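Local coordinates for tryptophan synthase alpha-subunit (Pyrococcus furiosus, PDB 1GEQ), which catalyses, as the alpha subunit, the aldol cleavage of indoleglycerol phosphate to indole and glyceraldehyde 3-phosphate in tryptophan biosynthesis, at residues Asp15-Ser20 / Lys230-Thr235; Glu67-Val72 / Ala102-Ser107; Phe138-Asn143 / Lys150-Met155; Gly158-Val163 / Arg188-Lys193. One frame throughout, in Å; residues are numbered along the deposited sequence.

Contact 1. Residues Asp15-Ser20 / Lys230-Thr235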
# COMPACT_ATOMS: atom_id res chain seq x y z
N ASP A 15 -10.89 -1.56 9.47
CA ASP A 15 -11.95 -0.70 8.94
C ASP A 15 -13.00 -1.54 8.21
O ASP A 15 -12.76 -1.98 7.08
CB ASP A 15 -11.35 0.33 7.98
CG ASP A 15 -12.40 1.25 7.36
OD1 ASP A 15 -12.08 1.90 6.35
OD2 ASP A 15 -13.53 1.32 7.88
N PRO A 16 -14.18 -1.75 8.81
CA PRO A 16 -14.69 -1.32 10.12
C PRO A 16 -14.21 -2.13 11.33
O PRO A 16 -14.31 -1.67 12.47
CB PRO A 16 -16.20 -1.43 9.94
CG PRO A 16 -16.31 -2.68 9.14
CD PRO A 16 -15.25 -2.45 8.07
N ASP A 17 -13.71 -3.33 11.08
CA ASP A 17 -13.20 -4.20 12.14
C ASP A 17 -12.22 -5.22 11.56
O ASP A 17 -12.22 -5.45 10.35
CB ASP A 17 -14.37 -4.88 12.88
CG ASP A 17 -15.36 -5.55 11.95
OD1 ASP A 17 -15.02 -6.58 11.34
OD2 ASP A 17 -16.49 -5.03 11.82
N LYS A 18 -11.40 -5.82 12.41
CA LYS A 18 -10.39 -6.77 11.93
C LYS A 18 -10.94 -7.97 11.17
O LYS A 18 -10.28 -8.47 10.25
CB LYS A 18 -9.52 -7.26 13.10
CG LYS A 18 -10.22 -8.18 14.08
CD LYS A 18 -9.23 -8.72 15.11
CE LYS A 18 -9.88 -9.80 15.96
NZ LYS A 18 -8.94 -10.35 16.98
N GLN A 19 -12.13 -8.43 11.53
CA GLN A 19 -12.73 -9.57 10.85
C GLN A 19 -13.19 -9.19 9.44
O GLN A 19 -13.04 -9.97 8.50
CB GLN A 19 -13.92 -10.11 11.65
CG GLN A 19 -14.47 -11.40 11.07
CD GLN A 19 -13.46 -12.54 11.12
OE1 GLN A 19 -13.24 -13.24 10.13
NE2 GLN A 19 -12.85 -12.73 12.29
N SER A 20 -13.76 -8.00 9.30
CA SER A 20 -14.22 -7.56 7.99
C SER A 20 -13.03 -7.38 7.06
O SER A 20 -13.09 -7.75 5.89
CB SER A 20 -15.01 -6.25 8.12
OG SER A 20 -16.22 -6.47 8.84
N LYS A 230 -20.62 1.11 2.94
CA LYS A 230 -21.30 -0.16 3.18
C LYS A 230 -20.85 -0.92 4.42
O LYS A 230 -21.49 -1.89 4.82
CB LYS A 230 -21.13 -1.07 1.96
CG LYS A 230 -21.59 -0.48 0.65
CD LYS A 230 -23.10 -0.29 0.63
CE LYS A 230 -23.57 0.14 -0.75
NZ LYS A 230 -25.06 0.16 -0.83
N GLY A 231 -19.75 -0.49 5.01
CA GLY A 231 -19.25 -1.16 6.19
C GLY A 231 -19.01 -2.65 5.98
O GLY A 231 -18.45 -3.06 4.96
N ARG A 232 -19.44 -3.45 6.94
CA ARG A 232 -19.27 -4.90 6.88
C ARG A 232 -19.86 -5.56 5.64
O ARG A 232 -19.46 -6.65 5.25
CB ARG A 232 -19.87 -5.53 8.13
CG ARG A 232 -19.40 -4.88 9.42
CD ARG A 232 -20.14 -5.46 10.60
NE ARG A 232 -19.76 -6.85 10.83
CZ ARG A 232 -18.96 -7.24 11.82
NH1 ARG A 232 -18.48 -6.35 12.67
NH2 ARG A 232 -18.65 -8.52 11.95
N GLU A 233 -20.82 -4.88 5.01
CA GLU A 233 -21.48 -5.40 3.81
C GLU A 233 -20.86 -4.93 2.49
O GLU A 233 -21.49 -5.00 1.44
CB GLU A 233 -22.95 -4.97 3.82
CG GLU A 233 -23.80 -5.61 4.91
CD GLU A 233 -24.08 -7.07 4.64
OE1 GLU A 233 -23.27 -7.93 5.04
OE2 GLU A 233 -25.12 -7.36 4.00
N ALA A 234 -19.62 -4.45 2.55
CA ALA A 234 -18.93 -3.94 1.37
C ALA A 234 -18.40 -5.00 0.40
O ALA A 234 -18.25 -4.74 -0.80
CB ALA A 234 -17.79 -3.02 1.81
N THR A 235 -18.12 -6.19 0.92
CA THR A 235 -17.55 -7.29 0.14
C THR A 235 -17.97 -7.39 -1.33
O THR A 235 -17.14 -7.26 -2.23
CB THR A 235 -17.85 -8.63 0.82
OG1 THR A 235 -17.48 -8.54 2.20
CG2 THR A 235 -17.04 -9.74 0.17
O HOH W 1 -17.79 -8.17 6.49

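Contact 2. Residues Glu67-Val72 / Ala102-Ser107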
# COMPACT_ATOMS: atom_id res chain seq x y z
N GLU A 67 -3.38 -6.44 16.00
CA GLU A 67 -4.47 -7.03 15.23
C GLU A 67 -4.10 -7.07 13.75
O GLU A 67 -4.62 -7.88 12.99
CB GLU A 67 -5.77 -6.26 15.45
CG GLU A 67 -6.43 -6.59 16.77
CD GLU A 67 -7.62 -5.70 17.08
OE1 GLU A 67 -8.20 -5.85 18.17
OE2 GLU A 67 -7.96 -4.84 16.24
N ALA A 68 -3.20 -6.18 13.35
CA ALA A 68 -2.76 -6.14 11.96
C ALA A 68 -2.05 -7.45 11.67
O ALA A 68 -2.25 -8.06 10.62
CB ALA A 68 -1.80 -4.96 11.75
N PHE A 69 -1.22 -7.89 12.61
CA PHE A 69 -0.48 -9.13 12.44
C PHE A 69 -1.42 -10.33 12.43
O PHE A 69 -1.13 -11.35 11.81
CB PHE A 69 0.57 -9.28 13.54
CG PHE A 69 1.62 -8.20 13.54
CD1 PHE A 69 2.29 -7.85 12.36
CD2 PHE A 69 1.95 -7.53 14.72
CE1 PHE A 69 3.27 -6.86 12.36
CE2 PHE A 69 2.93 -6.54 14.73
CZ PHE A 69 3.60 -6.20 13.55
N TRP A 70 -2.55 -10.21 13.12
CA TRP A 70 -3.54 -11.28 13.18
C TRP A 70 -4.17 -11.45 11.80
O TRP A 70 -4.34 -12.56 11.32
CB TRP A 70 -4.63 -10.94 14.20
CG TRP A 70 -5.78 -11.92 14.22
CD1 TRP A 70 -5.87 -13.06 14.97
CD2 TRP A 70 -6.97 -11.87 13.43
NE1 TRP A 70 -7.04 -13.71 14.70
CE2 TRP A 70 -7.74 -13.00 13.75
CE3 TRP A 70 -7.46 -10.96 12.48
CZ2 TRP A 70 -8.98 -13.26 13.16
CZ3 TRP A 70 -8.70 -11.22 11.89
CH2 TRP A 70 -9.44 -12.36 12.23
N ILE A 71 -4.52 -10.32 11.19
CA ILE A 71 -5.13 -10.32 9.87
C ILE A 71 -4.25 -11.03 8.85
O ILE A 71 -4.71 -11.91 8.12
CB ILE A 71 -5.39 -8.87 9.39
CG1 ILE A 71 -6.50 -8.24 10.24
CG2 ILE A 71 -5.77 -8.85 7.92
CD1 ILE A 71 -6.76 -6.77 9.94
N VAL A 72 -2.97 -10.65 8.81
CA VAL A 72 -2.02 -11.26 7.89
C VAL A 72 -1.83 -12.74 8.17
O VAL A 72 -1.79 -13.56 7.26
CB VAL A 72 -0.65 -10.55 7.96
CG1 VAL A 72 0.37 -11.30 7.11
CG2 VAL A 72 -0.78 -9.11 7.49
N ALA A 102 10.60 -7.92 12.80
CA ALA A 102 10.69 -9.34 13.12
C ALA A 102 9.31 -10.00 13.23
O ALA A 102 9.05 -11.04 12.62
CB ALA A 102 11.46 -9.54 14.42
N GLU A 103 8.43 -9.39 14.01
CA GLU A 103 7.08 -9.93 14.19
C GLU A 103 6.31 -9.84 12.88
O GLU A 103 5.49 -10.71 12.58
CB GLU A 103 6.35 -9.16 15.30
CG GLU A 103 5.06 -9.83 15.78
CD GLU A 103 4.45 -9.13 16.98
OE1 GLU A 103 3.46 -9.64 17.54
OE2 GLU A 103 4.97 -8.06 17.36
N ALA A 104 6.57 -8.80 12.09
CA ALA A 104 5.89 -8.63 10.81
C ALA A 104 6.26 -9.80 9.90
O ALA A 104 5.39 -10.43 9.30
CB ALA A 104 6.31 -7.31 10.17
N LYS A 105 7.56 -10.07 9.83
CA LYS A 105 8.07 -11.17 9.01
C LYS A 105 7.50 -12.49 9.52
O LYS A 105 7.12 -13.36 8.74
CB LYS A 105 9.60 -11.18 9.08
CG LYS A 105 10.30 -12.28 8.26
CD LYS A 105 9.93 -12.21 6.79
CE LYS A 105 10.64 -13.30 5.99
NZ LYS A 105 10.23 -13.31 4.55
N ALA A 106 7.44 -12.63 10.84
CA ALA A 106 6.92 -13.84 11.47
C ALA A 106 5.48 -14.11 11.08
O ALA A 106 5.08 -15.26 10.90
CB ALA A 106 7.03 -13.73 12.99
N SER A 107 4.69 -13.05 10.94
CA SER A 107 3.28 -13.16 10.58
C SER A 107 3.06 -13.48 9.11
O SER A 107 1.99 -13.97 8.73
CB SER A 107 2.55 -11.86 10.93
OG SER A 107 2.72 -11.54 12.29

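Contact 3. Residues Phe138-Asn143 / Lys150-Met155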
# COMPACT_ATOMS: atom_id res chain seq x y z
N PHE A 138 9.57 2.24 -0.93
CA PHE A 138 9.71 3.67 -0.65
C PHE A 138 8.81 4.44 -1.59
O PHE A 138 8.56 4.02 -2.72
CB PHE A 138 11.15 4.13 -0.84
CG PHE A 138 12.08 3.65 0.22
CD1 PHE A 138 12.85 2.51 0.03
CD2 PHE A 138 12.18 4.33 1.43
CE1 PHE A 138 13.71 2.06 1.02
CE2 PHE A 138 13.04 3.88 2.44
CZ PHE A 138 13.81 2.74 2.23
N LEU A 139 8.32 5.59 -1.13
CA LEU A 139 7.44 6.37 -1.97
C LEU A 139 8.11 7.61 -2.53
O LEU A 139 9.13 8.09 -2.03
CB LEU A 139 6.17 6.74 -1.20
CG LEU A 139 6.15 7.87 -0.19
CD1 LEU A 139 6.05 9.20 -0.92
CD2 LEU A 139 4.94 7.70 0.74
N ALA A 140 7.54 8.10 -3.62
CA ALA A 140 8.04 9.30 -4.28
C ALA A 140 6.80 10.05 -4.75
O ALA A 140 5.84 9.45 -5.23
CB ALA A 140 8.93 8.92 -5.48
N ALA A 141 6.82 11.37 -4.55
CA ALA A 141 5.72 12.23 -4.94
C ALA A 141 6.19 13.04 -6.14
O ALA A 141 7.35 12.97 -6.52
CB ALA A 141 5.36 13.17 -3.77
N PRO A 142 5.28 13.82 -6.75
CA PRO A 142 5.65 14.63 -7.92
C PRO A 142 6.79 15.66 -7.73
O PRO A 142 7.39 16.10 -8.71
CB PRO A 142 4.33 15.28 -8.30
CG PRO A 142 3.33 14.23 -7.93
CD PRO A 142 3.82 13.82 -6.56
N ASN A 143 7.09 16.04 -6.49
CA ASN A 143 8.16 17.01 -6.25
C ASN A 143 9.49 16.32 -5.97
O ASN A 143 10.46 16.95 -5.57
CB ASN A 143 7.79 17.96 -5.11
CG ASN A 143 7.69 17.26 -3.77
OD1 ASN A 143 7.23 16.12 -3.69
ND2 ASN A 143 8.10 17.95 -2.70
N LYS A 150 16.71 8.20 -7.95
CA LYS A 150 17.78 7.23 -8.12
C LYS A 150 18.21 6.66 -6.77
O LYS A 150 18.41 5.45 -6.64
CB LYS A 150 18.99 7.88 -8.79
CG LYS A 150 18.69 8.59 -10.08
CD LYS A 150 19.96 9.13 -10.71
CE LYS A 150 19.66 10.39 -11.49
NZ LYS A 150 18.56 10.20 -12.47
N VAL A 151 18.36 7.53 -5.79
CA VAL A 151 18.77 7.09 -4.46
C VAL A 151 17.72 6.14 -3.89
O VAL A 151 18.04 5.08 -3.37
CB VAL A 151 18.95 8.28 -3.50
CG1 VAL A 151 19.22 7.78 -2.09
CG2 VAL A 151 20.11 9.15 -3.98
N ILE A 152 16.46 6.54 -4.00
CA ILE A 152 15.36 5.72 -3.52
C ILE A 152 15.37 4.36 -4.20
O ILE A 152 15.22 3.33 -3.55
CB ILE A 152 14.00 6.40 -3.78
CG1 ILE A 152 13.85 7.58 -2.81
CG2 ILE A 152 12.86 5.41 -3.61
CD1 ILE A 152 12.76 8.55 -3.21
N ASP A 153 15.53 4.35 -5.52
CA ASP A 153 15.57 3.10 -6.27
C ASP A 153 16.69 2.18 -5.77
O ASP A 153 16.50 0.97 -5.69
CB ASP A 153 15.75 3.36 -7.77
CG ASP A 153 15.62 2.09 -8.62
OD1 ASP A 153 16.56 1.76 -9.36
OD2 ASP A 153 14.56 1.42 -8.52
N ASP A 154 17.84 2.75 -5.43
CA ASP A 154 18.97 1.95 -4.95
C ASP A 154 18.73 1.32 -3.57
O ASP A 154 19.31 0.29 -3.26
CB ASP A 154 20.26 2.78 -4.88
CG ASP A 154 20.81 3.13 -6.25
OD1 ASP A 154 20.53 2.40 -7.23
OD2 ASP A 154 21.53 4.14 -6.35
N MET A 155 17.90 1.94 -2.75
CA MET A 155 17.62 1.39 -1.43
C MET A 155 16.41 0.47 -1.45
O MET A 155 16.15 -0.24 -0.48
CB MET A 155 17.36 2.52 -0.42
CG MET A 155 18.49 3.50 -0.23
SD MET A 155 18.12 4.61 1.14
CE MET A 155 16.70 5.51 0.49

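Contact 4. Residues Gly158-Val163 / Arg188-Lys193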
# COMPACT_ATOMS: atom_id res chain seq x y z
N GLY A 158 11.77 -3.94 -2.72
CA GLY A 158 10.43 -4.40 -3.05
C GLY A 158 9.95 -3.78 -4.35
O GLY A 158 9.92 -4.44 -5.39
N PHE A 159 9.53 -2.51 -4.28
CA PHE A 159 9.12 -1.75 -5.46
C PHE A 159 9.02 -0.29 -5.06
O PHE A 159 8.98 0.04 -3.88
CB PHE A 159 7.79 -2.26 -6.06
CG PHE A 159 6.60 -2.13 -5.14
CD1 PHE A 159 5.81 -0.98 -5.16
CD2 PHE A 159 6.24 -3.17 -4.28
CE1 PHE A 159 4.69 -0.86 -4.35
CE2 PHE A 159 5.12 -3.06 -3.45
CZ PHE A 159 4.34 -1.90 -3.48
N VAL A 160 9.03 0.60 -6.05
CA VAL A 160 8.94 2.02 -5.80
C VAL A 160 7.47 2.42 -5.92
O VAL A 160 6.82 2.11 -6.92
CB VAL A 160 9.79 2.82 -6.81
CG1 VAL A 160 9.57 4.31 -6.61
CG2 VAL A 160 11.27 2.47 -6.62
N TYR A 161 6.96 3.11 -4.91
CA TYR A 161 5.56 3.51 -4.93
C TYR A 161 5.42 5.00 -5.23
O TYR A 161 5.84 5.85 -4.46
CB TYR A 161 4.93 3.15 -3.58
CG TYR A 161 3.45 3.45 -3.44
CD1 TYR A 161 2.58 3.33 -4.53
CD2 TYR A 161 2.90 3.79 -2.21
CE1 TYR A 161 1.21 3.53 -4.38
CE2 TYR A 161 1.53 3.99 -2.05
CZ TYR A 161 0.69 3.86 -3.14
OH TYR A 161 -0.65 4.09 -2.98
N LEU A 162 4.85 5.30 -6.39
CA LEU A 162 4.64 6.69 -6.82
C LEU A 162 3.25 7.14 -6.39
O LEU A 162 2.26 6.45 -6.65
CB LEU A 162 4.74 6.79 -8.35
CG LEU A 162 6.01 6.23 -9.02
CD1 LEU A 162 6.01 6.62 -10.50
CD2 LEU A 162 7.23 6.77 -8.33
N VAL A 163 3.17 8.29 -5.73
CA VAL A 163 1.88 8.79 -5.28
C VAL A 163 1.65 10.22 -5.75
O VAL A 163 2.59 10.90 -6.18
CB VAL A 163 1.76 8.75 -3.74
CG1 VAL A 163 1.81 7.31 -3.24
CG2 VAL A 163 2.88 9.58 -3.11
N ARG A 188 12.26 5.94 -16.43
CA ARG A 188 13.54 6.26 -17.06
C ARG A 188 14.71 6.03 -16.11
O ARG A 188 15.85 5.86 -16.53
CB ARG A 188 13.54 7.73 -17.49
CG ARG A 188 14.68 8.11 -18.40
CD ARG A 188 14.74 9.62 -18.58
NE ARG A 188 15.51 10.25 -17.52
CZ ARG A 188 15.04 11.19 -16.70
NH1 ARG A 188 13.79 11.60 -16.80
NH2 ARG A 188 15.84 11.71 -15.77
N ILE A 189 14.40 6.02 -14.82
CA ILE A 189 15.43 5.88 -13.80
C ILE A 189 15.46 4.58 -13.01
O ILE A 189 16.53 4.02 -12.79
CB ILE A 189 15.31 7.03 -12.78
CG1 ILE A 189 15.53 8.37 -13.49
CG2 ILE A 189 16.31 6.85 -11.63
CD1 ILE A 189 15.27 9.58 -12.61
N CYS A 190 14.29 4.12 -12.58
CA CYS A 190 14.22 2.93 -11.74
C CYS A 190 14.45 1.57 -12.38
O CYS A 190 13.93 1.28 -13.45
CB CYS A 190 12.87 2.89 -11.03
SG CYS A 190 12.51 4.41 -10.14
N ARG A 191 15.22 0.75 -11.67
CA ARG A 191 15.48 -0.62 -12.10
C ARG A 191 14.38 -1.46 -11.44
O ARG A 191 13.96 -2.49 -11.97
CB ARG A 191 16.88 -1.06 -11.66
CG ARG A 191 18.00 -0.30 -12.40
CD ARG A 191 19.40 -0.74 -11.99
NE ARG A 191 20.39 -0.35 -13.00
CZ ARG A 191 21.02 0.83 -13.04
NH1 ARG A 191 20.77 1.75 -12.12
NH2 ARG A 191 21.88 1.08 -14.02
N ASN A 192 13.91 -1.01 -10.27
CA ASN A 192 12.83 -1.70 -9.55
C ASN A 192 11.51 -1.48 -10.27
O ASN A 192 11.36 -0.54 -11.04
CB ASN A 192 12.68 -1.15 -8.13
CG ASN A 192 13.66 -1.76 -7.16
OD1 ASN A 192 14.65 -1.13 -6.78
ND2 ASN A 192 13.39 -2.99 -6.76
N LYS A 193 10.55 -2.38 -10.03
CA LYS A 193 9.24 -2.21 -10.63
C LYS A 193 8.61 -1.01 -9.93
O LYS A 193 9.01 -0.66 -8.82
CB LYS A 193 8.37 -3.45 -10.41
CG LYS A 193 8.85 -4.69 -11.17
CD LYS A 193 7.78 -5.77 -11.18
CE LYS A 193 8.19 -6.93 -12.10
NZ LYS A 193 7.00 -7.75 -12.48
O HOH W 2 11.15 -4.40 -7.87

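Contact 1. Residues Asp15-Ser20 / Lys230-Thr235
Asp-17 and Arg-232 join through one oxygen and one nitrogen: OD2 of Asp-17 lies 2.5 Å from NH1 of Arg-232, a short salt bridge. The two side chains cross at about a right angle, their carboxylate and guanidinium planes 38° apart. The other oxygen serves its own segment. OD1 of Asp-17 accepts from Ser-20 N at 2.8 Å and from Ser-20 OG, both donors arriving from the same face of the carboxylate. This is an N-cap at the start of helix 18-28, the helix that follows the first strand of the TIM barrel; an aspartate suits it because a short acidic side chain can accept a first-turn N-H, and its charge probably interacts well with the positive helix end. An alanine here would probably leave Ser-20 N without its capping acceptor and the Arg-232 guanidinium without its counter-charge. Packing is tight at the base of the arginine, where CG of Pro-16, a residue preceded by a cis peptide bond, rests 3.8 Å from CG of Arg-232, and Ser-20 OG stands 3.6 Å from that same Arg-232 CG. Gly-231, the first residue past helix 221-230 to leave helical angles, lies beside the proline with a positive phi that a glycine takes up easily. The solvent side is looser. Arg-232 is exposed and pairs with Asp-17 through NH1 alone; the bend at chi3 (68°) turns NE back toward Ser-20 OG, which lies over the centre of one guanidinium face. A water there donates to Arg-232 O at 2.6 Å and, at 3.3 Å, to Ser-20 OG.

Contact 2. Residues Glu67-Val72 / Ala102-Ser107
Phe-69 reaches from helix 65-76 to Glu-103, Ala-104 and Ser-107 of helix 97-107, two neighbouring outer helices of the TIM barrel. The short segments run nearly side by side, with axes 9.4 Å apart. Phe-69 has CG anti to its own carbonyl carbon (chi1 -62°), which sets CG on the side of helix 97-107. Glu-103 has CG anti to its backbone N (chi1 -167°) and is extended beyond it. Its methylene CG therefore comes over one face of the ring, nearer the rim than the middle, in a CH-pi contact 4.2 Å from CG to the Phe-69 centroid. The carboxylate also lies close to the CD2-CE2 side of the ring, OE2 of Glu-103 3.7 Å from CE2 of Phe-69 and the two planes 27° apart. A glutamate suits this edge of the interface because its chain covers the aromatic face while OE2 forms a salt bridge with Arg-66. Deeper in, CE1 of Phe-69 approaches CA of Ala-104 at 3.5 Å and its small CB at 3.8 Å, so a short side chain lets the ring come close to the helix backbone. Phe-100 adds an edge-to-face contact to the ring. An alanine here would probably open a gap between the helices and leave the Glu-103 methylene and Ala-104 without the ring they pack on. One turn further along, CG1 of Val-72 meets Ser-107 O at 3.5 Å. CB of Phe-69 stands 3.4 Å from Ser-107 OG, and that hydroxyl donates to Glu-103 O at 2.9 Å, from the carbonyl face opposite to Ser-107 N.

Contact 3. Residues Phe138-Asn143 / Lys150-Met155
Phe-138 presents its ring to Met-155 and its CB to Ile-152, so one side chain spans about one turn of the opposing helix. Phe-138 and Met-155 cross at about a right angle. The methionine chain bends at its last torsion (chi3 -66°), bringing CE over one face of the phenylalanine ring, while SD lies 5.4 Å from the Phe-138 centroid in an oblique Met-aromatic contact. Methionine suits the place because its flexible, unbranched end can fold over a ring. CB of Met-155, on the same side of the ring plane as CE, is 4.0 Å from CE1 of Phe-138. The methionine carbonyl, which also takes a hydrogen bond from Thr-136 OG1, comes near the same ring carbon. Thr-126 of helix 122-132 touches both side chains.

Ile-152 works with two branches that diverge along the strand. Its CG2 presses on CB of Phe-138 at 3.5 Å. The other branch runs on with CD1 anti to CA (chi2 164°), and CD1 reaches Leu-139 O at 3.8 Å and, more loosely, CB of Ala-140 at 4.5 Å. An alanine at that point keeps the sheet surface low beneath the isoleucine tip. Leu-139, between the two, sets its CB away from the helix, and its side chain lies about 8 Å from those of the active-site residues Glu-36 and Asp-47. Strand and helix run nearly antiparallel, at 162°. Alternate residues facing outward under a returning helix mark the first half of a beta-alpha-beta unit, here strand 135-140, helix 146-155 and strand 159-163 of the TIM barrel.

Contact 4. Residues Gly158-Val163 / Arg188-Lys193
Val-160 meets Lys-193 by its backbone and Asn-192 and Cys-190 by its side chain. In the main chain, Val-160 N donates to Lys-193 O at 3.0 Å. From there the valine can be followed outward. CB stands 4.1 Å from the same Lys-193 O. With CG1 anti to the backbone N (chi1 175°), CG2 lies beside that N and faces the other segment, touching CB of Asn-192 at 4.2 Å and SG of Cys-190 at the same separation. A beta-branched valine suits the spot, being at home in a strand and turning one methyl to the loop.

Behind Val-160, CB of Phe-159 lies 3.4 Å from Lys-193 O, but its ring leads away from the loop, to within about 4 Å of the side chain of the active-site Glu-36. A water extends the backbone link, donating to Gly-158 O at 2.8 Å and accepting from Lys-193 N at 3.0 Å. Lys-193 sends its amine to Asp-4 and to Phe-2 O. Strand 159-163 lies between strands 135-140 and 194-197 of the barrel, with helix 146-155 over Val-160 through Asp-153, whose OD1 and OD2 accept from Arg-191 N and Asn-192 N, and the turn after helix 177-189 completing the cover.

How the contacts relate
From the N terminus, contact 1 opens just after strand 6-12 and closes only near the end of the chain, so its loop encloses the other three. Contact 2 is nested there and ties helix 65-76 to helix 97-107; it touches contact 1, where Gln-19 and Lys-18 pack against Trp-70. Contact 3 follows in series, closing the short loop from strand 135-140 to helix 146-155. Contact 4 comes next, carrying the chain from strand 159-163 through helix 177-189 toward strand 194-197. Contacts 3 and 4 adjoin: their strands pair in the sheet, and Asp-153 reaches Arg-191 N. None of the contacts cross, and contacts 3 and 4 lie across the barrel from contact 1.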